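Fiber protein (Human adenovirus 16, PDB 3CNC) forms the receptor-binding knob at the tip of the trimeric adenovirus fiber, which in this species B virus probably attaches to CD46 on host cells. Local coordinates at residues Q85-N96 / M183-N194. Residues are numbered along the deposited sequence; the frame is centred on the assembly and turned at random.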
loop_
_atom_site.group_PDB
_atom_site.type_symbol
_atom_site.label_atom_id
_atom_site.label_comp_id
_atom_site.label_asym_id
_atom_site.label_seq_id
_atom_site.Cartn_x
_atom_site.Cartn_y
_atom_site.Cartn_z
ATOM N N GLN A 85 8.566 18.297 18.113
ATOM C CA GLN A 85 9.494 17.778 17.116
ATOM C C GLN A 85 10.177 16.537 17.657
ATOM O O GLN A 85 11.023 16.621 18.544
ATOM C CB GLN A 85 10.528 18.842 16.753
ATOM C CG GLN A 85 9.929 20.012 15.996
ATOM C CD GLN A 85 10.957 21.054 15.621
ATOM O OE1 GLN A 85 12.003 20.731 15.059
ATOM N NE2 GLN A 85 10.663 22.316 15.922
ATOM N N VAL A 86 9.796 15.380 17.122
ATOM C CA VAL A 86 10.356 14.114 17.575
ATOM C C VAL A 86 10.675 13.177 16.419
ATOM O O VAL A 86 10.039 13.213 15.365
ATOM C CB VAL A 86 9.374 13.382 18.520
ATOM C CG1 VAL A 86 10.062 12.189 19.160
ATOM C CG2 VAL A 86 8.850 14.335 19.577
ATOM N N THR A 87 11.681 12.339 16.618
ATOM C CA THR A 87 12.061 11.375 15.603
ATOM C C THR A 87 12.340 10.075 16.315
ATOM O O THR A 87 13.201 10.010 17.188
ATOM C CB THR A 87 13.326 11.805 14.821
ATOM O OG1 THR A 87 13.043 12.981 14.049
ATOM C CG2 THR A 87 13.763 10.691 13.878
ATOM N N ILE A 88 11.583 9.048 15.950
ATOM C CA ILE A 88 11.729 7.722 16.529
ATOM C C ILE A 88 12.418 6.802 15.523
ATOM O O ILE A 88 12.108 6.815 14.333
ATOM C CB ILE A 88 10.359 7.148 16.889
ATOM C CG1 ILE A 88 9.662 8.106 17.856
ATOM C CG2 ILE A 88 10.507 5.746 17.472
ATOM C CD1 ILE A 88 8.211 7.801 18.058
ATOM N N ASP A 89 13.356 6.001 16.011
ATOM C CA ASP A 89 14.094 5.094 15.147
ATOM C C ASP A 89 14.028 3.683 15.641
ATOM O O ASP A 89 14.100 3.429 16.840
ATOM C CB ASP A 89 15.573 5.480 15.075
ATOM C CG ASP A 89 15.827 6.675 14.190
ATOM O OD1 ASP A 89 15.549 6.590 12.979
ATOM O OD2 ASP A 89 16.317 7.697 14.705
ATOM N N VAL A 90 13.891 2.759 14.704
ATOM C CA VAL A 90 13.884 1.349 15.015
ATOM C C VAL A 90 14.808 0.797 13.945
ATOM O O VAL A 90 14.503 0.859 12.755
ATOM C CB VAL A 90 12.483 0.732 14.878
ATOM C CG1 VAL A 90 12.570 -0.777 14.982
ATOM C CG2 VAL A 90 11.570 1.279 15.967
ATOM N N ASN A 91 15.959 0.291 14.363
ATOM C CA ASN A 91 16.915 -0.243 13.411
ATOM C C ASN A 91 16.923 -1.757 13.513
ATOM O O ASN A 91 16.860 -2.310 14.610
ATOM C CB ASN A 91 18.311 0.322 13.701
ATOM C CG ASN A 91 18.293 1.832 13.911
ATOM O OD1 ASN A 91 17.758 2.588 13.090
ATOM N ND2 ASN A 91 18.881 2.276 15.018
ATOM N N LEU A 92 16.991 -2.421 12.365
ATOM C CA LEU A 92 17.002 -3.880 12.314
ATOM C C LEU A 92 18.199 -4.388 11.508
ATOM O O LEU A 92 18.404 -3.989 10.351
ATOM C CB LEU A 92 15.703 -4.384 11.681
ATOM C CG LEU A 92 14.472 -4.662 12.553
ATOM C CD1 LEU A 92 14.286 -3.596 13.596
ATOM C CD2 LEU A 92 13.249 -4.767 11.652
ATOM N N ALA A 93 18.994 -5.256 12.127
ATOM C CA ALA A 93 20.161 -5.827 11.465
ATOM C C ALA A 93 20.033 -7.347 11.485
ATOM O O ALA A 93 19.758 -7.940 12.527
ATOM C CB ALA A 93 21.441 -5.382 12.178
ATOM N N PHE A 94 20.229 -7.974 10.330
ATOM C CA PHE A 94 20.098 -9.426 10.232
ATOM C C PHE A 94 21.405 -10.075 9.777
ATOM O O PHE A 94 22.214 -9.442 9.106
ATOM C CB PHE A 94 18.974 -9.798 9.236
ATOM C CG PHE A 94 17.703 -8.987 9.386
ATOM C CD1 PHE A 94 17.648 -7.656 8.981
ATOM C CD2 PHE A 94 16.554 -9.559 9.919
ATOM C CE1 PHE A 94 16.462 -6.906 9.107
ATOM C CE2 PHE A 94 15.361 -8.817 10.050
ATOM C CZ PHE A 94 15.319 -7.492 9.644
ATOM N N ASP A 95 21.610 -11.337 10.134
ATOM C CA ASP A 95 22.820 -12.042 9.719
ATOM C C ASP A 95 22.588 -12.661 8.328
ATOM O O ASP A 95 21.575 -12.386 7.689
ATOM C CB ASP A 95 23.191 -13.130 10.734
ATOM C CG ASP A 95 22.125 -14.196 10.865
ATOM O OD1 ASP A 95 21.142 -14.164 10.098
ATOM O OD2 ASP A 95 22.268 -15.076 11.738
ATOM N N ASN A 96 23.510 -13.497 7.866
ATOM C CA ASN A 96 23.377 -14.107 6.544
ATOM C C ASN A 96 22.196 -15.055 6.360
ATOM O O ASN A 96 21.936 -15.499 5.242
ATOM C CB ASN A 96 24.676 -14.817 6.148
ATOM C CG ASN A 96 25.083 -15.889 7.136
ATOM O OD1 ASN A 96 26.193 -16.409 7.070
ATOM N ND2 ASN A 96 24.184 -16.231 8.053
ATOM N N MET A 183 26.921 -9.049 9.906
ATOM C CA MET A 183 25.688 -8.472 9.385
ATOM C C MET A 183 25.566 -8.618 7.875
ATOM O O MET A 183 26.507 -8.328 7.151
ATOM C CB MET A 183 25.636 -6.998 9.767
ATOM C CG MET A 183 24.321 -6.328 9.500
ATOM S SD MET A 183 24.376 -4.700 10.226
ATOM C CE MET A 183 23.285 -3.759 9.150
ATOM N N ALA A 184 24.397 -9.057 7.408
ATOM C CA ALA A 184 24.152 -9.251 5.979
ATOM C C ALA A 184 23.028 -8.372 5.426
ATOM O O ALA A 184 23.007 -8.061 4.229
ATOM C CB ALA A 184 23.839 -10.721 5.707
ATOM N N TYR A 185 22.094 -7.970 6.286
ATOM C CA TYR A 185 20.979 -7.136 5.841
ATOM C C TYR A 185 20.597 -6.095 6.858
ATOM O O TYR A 185 20.853 -6.259 8.048
ATOM C CB TYR A 185 19.752 -7.991 5.549
ATOM C CG TYR A 185 20.048 -9.151 4.646
ATOM C CD1 TYR A 185 20.434 -10.383 5.171
ATOM C CD2 TYR A 185 20.013 -9.000 3.260
ATOM C CE1 TYR A 185 20.781 -11.436 4.337
ATOM C CE2 TYR A 185 20.362 -10.048 2.413
ATOM C CZ TYR A 185 20.745 -11.261 2.958
ATOM O OH TYR A 185 21.096 -12.295 2.125
ATOM N N ALA A 186 19.966 -5.028 6.383
ATOM C CA ALA A 186 19.529 -3.961 7.264
ATOM C C ALA A 186 18.172 -3.441 6.840
ATOM O O ALA A 186 17.861 -3.377 5.648
ATOM C CB ALA A 186 20.549 -2.804 7.270
ATOM N N MET A 187 17.377 -3.050 7.831
ATOM C CA MET A 187 16.049 -2.495 7.596
ATOM C C MET A 187 15.771 -1.486 8.707
ATOM O O MET A 187 15.545 -1.868 9.847
ATOM C CB MET A 187 15.008 -3.615 7.611
ATOM C CG MET A 187 13.605 -3.170 7.232
ATOM S SD MET A 187 12.540 -4.587 6.857
ATOM C CE MET A 187 11.779 -4.849 8.371
ATOM N N ASN A 188 15.799 -0.200 8.383
ATOM C CA ASN A 188 15.562 0.827 9.392
ATOM C C ASN A 188 14.300 1.630 9.162
ATOM O O ASN A 188 13.958 1.968 8.026
ATOM C CB ASN A 188 16.748 1.794 9.476
ATOM C CG ASN A 188 18.033 1.092 9.829
ATOM O OD1 ASN A 188 18.015 -0.025 10.340
ATOM N ND2 ASN A 188 19.158 1.743 9.571
ATOM N N PHE A 189 13.608 1.928 10.252
ATOM C CA PHE A 189 12.395 2.716 10.178
ATOM C C PHE A 189 12.551 3.906 11.104
ATOM O O PHE A 189 13.165 3.796 12.170
ATOM C CB PHE A 189 11.181 1.917 10.647
ATOM C CG PHE A 189 10.968 0.636 9.915
ATOM C CD1 PHE A 189 11.666 -0.505 10.276
ATOM C CD2 PHE A 189 10.046 0.567 8.874
ATOM C CE1 PHE A 189 11.452 -1.711 9.614
ATOM C CE2 PHE A 189 9.816 -0.635 8.198
ATOM C CZ PHE A 189 10.516 -1.776 8.564
ATOM N N SER A 190 12.016 5.042 10.684
ATOM C CA SER A 190 12.034 6.238 11.504
ATOM C C SER A 190 10.729 6.992 11.244
ATOM O O SER A 190 10.286 7.103 10.100
ATOM C CB SER A 190 13.251 7.136 11.195
ATOM O OG SER A 190 13.169 7.756 9.928
ATOM N N TRP A 191 10.110 7.461 12.324
ATOM C CA TRP A 191 8.864 8.220 12.264
ATOM C C TRP A 191 9.220 9.634 12.668
ATOM O O TRP A 191 9.935 9.837 13.644
ATOM C CB TRP A 191 7.847 7.676 13.265
ATOM C CG TRP A 191 7.330 6.317 12.955
ATOM C CD1 TRP A 191 6.103 6.009 12.456
ATOM C CD2 TRP A 191 7.991 5.071 13.202
ATOM N NE1 TRP A 191 5.948 4.648 12.387
ATOM C CE2 TRP A 191 7.091 4.044 12.838
ATOM C CE3 TRP A 191 9.256 4.720 13.699
ATOM C CZ2 TRP A 191 7.409 2.683 12.957
ATOM C CZ3 TRP A 191 9.578 3.360 13.819
ATOM C CH2 TRP A 191 8.654 2.359 13.448
ATOM N N SER A 192 8.714 10.614 11.937
ATOM C CA SER A 192 9.036 11.991 12.265
ATOM C C SER A 192 7.827 12.867 12.554
ATOM O O SER A 192 6.926 13.002 11.723
ATOM C CB SER A 192 9.856 12.606 11.134
ATOM O OG SER A 192 10.153 13.957 11.409
ATOM N N LEU A 193 7.821 13.457 13.744
ATOM C CA LEU A 193 6.756 14.354 14.168
ATOM C C LEU A 193 7.315 15.764 14.134
ATOM O O LEU A 193 8.252 16.074 14.864
ATOM C CB LEU A 193 6.314 14.034 15.596
ATOM C CG LEU A 193 5.335 15.037 16.227
ATOM C CD1 LEU A 193 4.023 15.033 15.453
ATOM C CD2 LEU A 193 5.091 14.682 17.700
ATOM N N ASN A 194 6.757 16.611 13.278
ATOM C CA ASN A 194 7.201 17.994 13.170
ATOM C C ASN A 194 5.976 18.909 13.088
ATOM O O ASN A 194 5.606 19.390 12.014
ATOM C CB ASN A 194 8.076 18.173 11.931
ATOM C CG ASN A 194 8.643 19.580 11.815
ATOM O OD1 ASN A 194 9.258 20.089 12.756
ATOM N ND2 ASN A 194 8.441 20.213 10.661
#
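V90 sets its CG2 methyl against the edge of the six-membered ring of W191, 3.6 Å from W191 CZ3 and near the ring plane. V90 CG1 lies anti to the backbone N (chi1 170°), which leaves CG2 as the branch facing the indole. I88 adds its CG2 at the neighbouring CE3. Further along, L92 and M187 run side by side in the same direction, where L92 CD2 lies 3.6 Å from M187 CE, and the F94 ring puts CE1 3.9 Å from M187 CB.

On the opposite face, N188 bends its amide back to the partner strand: L92 N donates to N188 OD1 at 3.3 Å, and a second bond from L92 N, to M187 O, is weak (128° at the hydrogen). N91 CB lies beside N188 OD1, and the two amides cross at a steep angle. A93 CB meets M183 SD at 3.6 Å.

The strands run antiparallel (168°) until a classic beta bulge, where A184 N (2.8 Å) and Y185 N (3.2 Å) both donate to F94 O. Strand 85-94 is outermost in the chain's four-stranded sheet, with loop residues S106 and I101 bonded to its outer side, and 165-174 flanks 185-194 on the other side; the apolar face packs on strands 51-60 and 63-72 of the second sheet, completing the knob's beta sandwich.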